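Local coordinates for HTH marR-type domain-containing protein (PDB 7DVR) that senses and binds heme, coordinating its iron, and probably acts as a MarR-type transcription factor that binds DNA through helix-turn-helix domains, at residues 50-53 against 54-58; 127-130 against 131-135. All coordinates share one frame; numbering follows the deposited sequence. Where two conformers were deposited one is given.

Contact 1: 50-53 against 54-58; sequences MSIK and DAEEI
Ser51 and Asp54 form a capping box that opens helix 52-59, where the end strand 50-51 of the small sheet of a MarR-type DNA-binding domain turns into the helix. Ser51 sits at the N-cap: its OG accepts from Asp54 N at 3.2 Å. In return Asp54 OD2 takes the backbone N-H of Ser51 at 3.0 Å along a nearly straight line (171° at the hydrogen); the donor comes to the anti side of OD2, 25° out of the carboxylate plane. OG lies between its own backbone N and carbonyl carbon (chi1 58°), which places it beside both the amide and the carboxylate of Asp54. A negative Asp54 side chain at the amino end of the helix would probably be favoured by the helix dipole.

Backbone bonds then take over, Ala55 N to Ser51 O, Glu56 N to Ile52 O and Glu57 N to Lys53 O.

Apolar contact is made by Met50, whose chain runs out extended and bends at its last torsion, bringing CE to 3.7 Å from CD1 of Ile58. Met50 also packs on Leu38, His41 and Leu42 of helix 34-44, while Ile52, on another side of the helix, meets Ala66 and Val70 of helix 63-75.

At the exposed side Lys53 and Glu57, one turn apart, cross in a salt bridge: NZ lies 3.4 Å from Glu57 OE2, and the same oxygen is 3.1 Å from Lys53 CE.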
# COMPACT_ATOMS: atom_id res chain seq x y z
N MET A 50 21.03 5.29 27.21
CA MET A 50 20.98 5.02 25.77
C MET A 50 21.99 5.94 25.09
O MET A 50 21.82 7.10 25.12
CB MET A 50 19.57 5.24 25.21
CG MET A 50 19.48 5.15 23.68
SD MET A 50 17.68 5.72 23.04
CE MET A 50 16.77 4.35 23.79
N SER A 51 22.99 5.33 24.48
CA SER A 51 23.96 6.09 23.65
C SER A 51 23.39 6.12 22.22
O SER A 51 22.46 5.33 21.86
CB SER A 51 25.34 5.57 23.79
OG SER A 51 25.35 4.21 23.40
N ILE A 52 24.07 6.85 21.35
CA ILE A 52 23.69 6.80 19.92
C ILE A 52 23.93 5.39 19.40
O ILE A 52 23.10 4.86 18.70
CB ILE A 52 24.41 7.90 19.15
CG1 ILE A 52 23.94 9.26 19.70
CG2 ILE A 52 24.10 7.77 17.68
CD1 ILE A 52 24.75 10.43 19.29
N LYS A 53 25.02 4.77 19.83
CA LYS A 53 25.28 3.38 19.48
C LYS A 53 24.11 2.52 19.96
O LYS A 53 23.75 1.63 19.25
CB LYS A 53 26.58 2.90 20.15
CG LYS A 53 26.70 1.40 20.17
CD LYS A 53 28.16 0.93 20.28
CE LYS A 53 28.31 -0.58 20.30
NZ LYS A 53 28.11 -1.14 21.65
N ASP A 54 23.60 2.71 21.16
CA ASP A 54 22.47 1.86 21.60
C ASP A 54 21.30 2.12 20.66
O ASP A 54 20.58 1.16 20.30
CB ASP A 54 22.13 2.07 23.08
CG ASP A 54 23.23 1.65 24.04
OD1 ASP A 54 23.79 0.59 23.87
OD2 ASP A 54 23.51 2.37 24.98
N ALA A 55 21.09 3.39 20.28
CA ALA A 55 19.96 3.73 19.39
C ALA A 55 20.05 2.92 18.08
O ALA A 55 19.06 2.25 17.72
CB ALA A 55 19.89 5.22 19.15
N GLU A 56 21.21 2.95 17.40
CA GLU A 56 21.48 2.13 16.18
C GLU A 56 21.05 0.67 16.41
O GLU A 56 20.32 0.10 15.58
CB GLU A 56 22.97 2.07 15.82
CG GLU A 56 23.60 3.40 15.46
CD GLU A 56 25.11 3.49 15.58
OE1 GLU A 56 25.78 2.51 15.33
OE2 GLU A 56 25.60 4.55 15.93
N GLU A 57 21.54 0.05 17.47
CA GLU A 57 21.25 -1.37 17.69
C GLU A 57 19.76 -1.55 17.89
O GLU A 57 19.26 -2.48 17.33
CB GLU A 57 22.04 -1.97 18.85
CG GLU A 57 23.47 -2.21 18.45
CD GLU A 57 24.43 -2.35 19.62
OE1 GLU A 57 24.17 -3.20 20.50
OE2 GLU A 57 25.43 -1.64 19.64
N ILE A 58 19.13 -0.71 18.70
CA ILE A 58 17.68 -0.87 19.05
C ILE A 58 16.81 -0.74 17.80
O ILE A 58 15.77 -1.43 17.75
CB ILE A 58 17.26 0.17 20.09
CG1 ILE A 58 17.95 -0.04 21.44
CG2 ILE A 58 15.76 0.19 20.26
CD1 ILE A 58 17.99 1.23 22.29

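Contact 2: 127-130 against 131-135; sequences RTTK and KVIRT
The guanidinium of Arg127 meets Lys131 at its edge: CD of Lys131 lies near the guanidinium plane, 4.0 Å from NH1. The two side chains run side by side in the same direction, each starting with CG anti to its own backbone N (chi1 -164° for Arg127, 178° for Lys131). Arg127 bends at chi3 and Lys131 at chi4, and their charged ends part, with NH1 6.0 Å from NZ of Lys131. Each charge has an acidic partner: Arg127 NH2 forms a salt bridge with Glu124, and Lys131 NZ one with Glu125 of the second subunit, which probably eases the repulsion between the two cations.

Successive i to i+4 backbone bonds join the turns: Lys131 N to Arg127 O, Val132 N to Thr128 O at 2.9 Å, Ile133 N to Thr129 O and Arg134 N to Lys130 O. All belong to helix 123-139, the last long helix of the MarR-type fold, which here packs against the second subunit of the dimer. Thr128 meets Thr128 of that subunit, Val132 meets its Thr129, and Ile133 its Leu11.

Aliphatic groups lie close against the backbone carbonyls. Ile133 CG1, beside its own backbone N, comes within 3.2 Å of Thr129 O, and Val132 CG2 is 3.5 Å from Thr128 O. The hydroxyl of Thr129 turns back along the helix to bond the carbonyl of Glu125. On the exposed side Lys130 extends outward, its side chain about 5 Å from a bound heme at the nearest. Lys131 O accepts twice, from Thr135 N at 2.9 Å and from Thr135 OG1 at 2.8 Å, the two donors reaching it from opposite faces of the carbonyl plane.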
# COMPACT_ATOMS: atom_id res chain seq x y z
N ARG A 127 -6.56 -12.37 13.65
CA ARG A 127 -5.72 -13.58 13.49
C ARG A 127 -5.90 -14.13 12.08
O ARG A 127 -4.89 -14.50 11.47
CB ARG A 127 -6.13 -14.61 14.53
CG ARG A 127 -5.10 -15.72 14.74
CD ARG A 127 -5.69 -17.03 15.26
NE ARG A 127 -6.79 -17.54 14.44
CZ ARG A 127 -6.66 -18.15 13.26
NH1 ARG A 127 -5.48 -18.36 12.71
NH2 ARG A 127 -7.74 -18.56 12.62
N THR A 128 -7.14 -14.16 11.62
CA THR A 128 -7.54 -14.65 10.28
C THR A 128 -6.89 -13.75 9.22
O THR A 128 -6.08 -14.24 8.38
CB THR A 128 -9.06 -14.65 10.13
OG1 THR A 128 -9.58 -15.77 10.87
CG2 THR A 128 -9.53 -14.82 8.70
N THR A 129 -7.23 -12.48 9.27
CA THR A 129 -6.64 -11.48 8.37
C THR A 129 -5.11 -11.59 8.32
O THR A 129 -4.56 -11.65 7.19
CB THR A 129 -7.06 -10.09 8.81
OG1 THR A 129 -8.47 -9.97 8.74
CG2 THR A 129 -6.45 -9.06 7.88
N LYS A 130 -4.44 -11.59 9.46
CA LYS A 130 -2.97 -11.79 9.55
C LYS A 130 -2.53 -13.05 8.81
O LYS A 130 -1.53 -13.02 8.09
CB LYS A 130 -2.50 -11.88 10.99
CG LYS A 130 -2.44 -10.54 11.71
CD LYS A 130 -1.67 -10.61 13.01
CE LYS A 130 -1.44 -9.26 13.65
NZ LYS A 130 -0.54 -9.37 14.83
N LYS A 131 -3.22 -14.15 9.00
CA LYS A 131 -2.87 -15.38 8.28
C LYS A 131 -3.06 -15.22 6.80
O LYS A 131 -2.29 -15.81 6.06
CB LYS A 131 -3.75 -16.53 8.77
CG LYS A 131 -3.57 -17.88 8.09
CD LYS A 131 -4.29 -18.94 8.91
CE LYS A 131 -4.13 -20.39 8.45
NZ LYS A 131 -4.90 -20.62 7.21
N VAL A 132 -4.08 -14.52 6.35
CA VAL A 132 -4.30 -14.47 4.90
C VAL A 132 -3.17 -13.65 4.27
O VAL A 132 -2.67 -14.04 3.22
CB VAL A 132 -5.68 -13.90 4.61
CG1 VAL A 132 -5.80 -13.63 3.15
CG2 VAL A 132 -6.76 -14.90 5.05
N ILE A 133 -2.78 -12.59 4.94
CA ILE A 133 -1.68 -11.70 4.42
C ILE A 133 -0.39 -12.53 4.33
O ILE A 133 0.34 -12.49 3.31
CB ILE A 133 -1.46 -10.48 5.34
CG1 ILE A 133 -2.70 -9.62 5.58
CG2 ILE A 133 -0.31 -9.64 4.87
CD1 ILE A 133 -3.29 -9.02 4.38
N ARG A 134 -0.08 -13.19 5.43
CA ARG A 134 1.14 -13.98 5.52
C ARG A 134 1.10 -15.02 4.39
O ARG A 134 2.10 -15.18 3.72
CB ARG A 134 1.23 -14.64 6.88
CG ARG A 134 2.60 -15.23 7.14
CD ARG A 134 2.60 -16.16 8.32
NE ARG A 134 3.77 -17.03 8.31
CZ ARG A 134 5.02 -16.65 8.59
NH1 ARG A 134 6.01 -17.53 8.57
NH2 ARG A 134 5.28 -15.39 8.91
N THR A 135 -0.03 -15.67 4.18
CA THR A 135 -0.08 -16.71 3.14
C THR A 135 0.11 -16.06 1.77
O THR A 135 0.82 -16.64 0.95
CB THR A 135 -1.34 -17.55 3.24
OG1 THR A 135 -1.46 -18.03 4.58
CG2 THR A 135 -1.32 -18.70 2.27

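In the fold
Contacts 1 and 2 are both local, within one chain, with centres 33 Å apart and nearest atoms about 18 Å apart. Contact 1 lies in the DNA-binding domain and marks a change of element, from strand to helix, so side chains cap the backbone; its buried Met50 and Ala55 face helix 34-44 of the same chain. Contact 2 falls inside a single long helix, where the regular i to i+4 backbone bonds need no cap, and its buried threonine and valine face the second subunit instead. Both have charged outer sides, but the acid-base pair of contact 1 closes across its two segments, whereas Arg127 and Lys131 of contact 2 pair with acids outside the two segments, one of them in the second subunit.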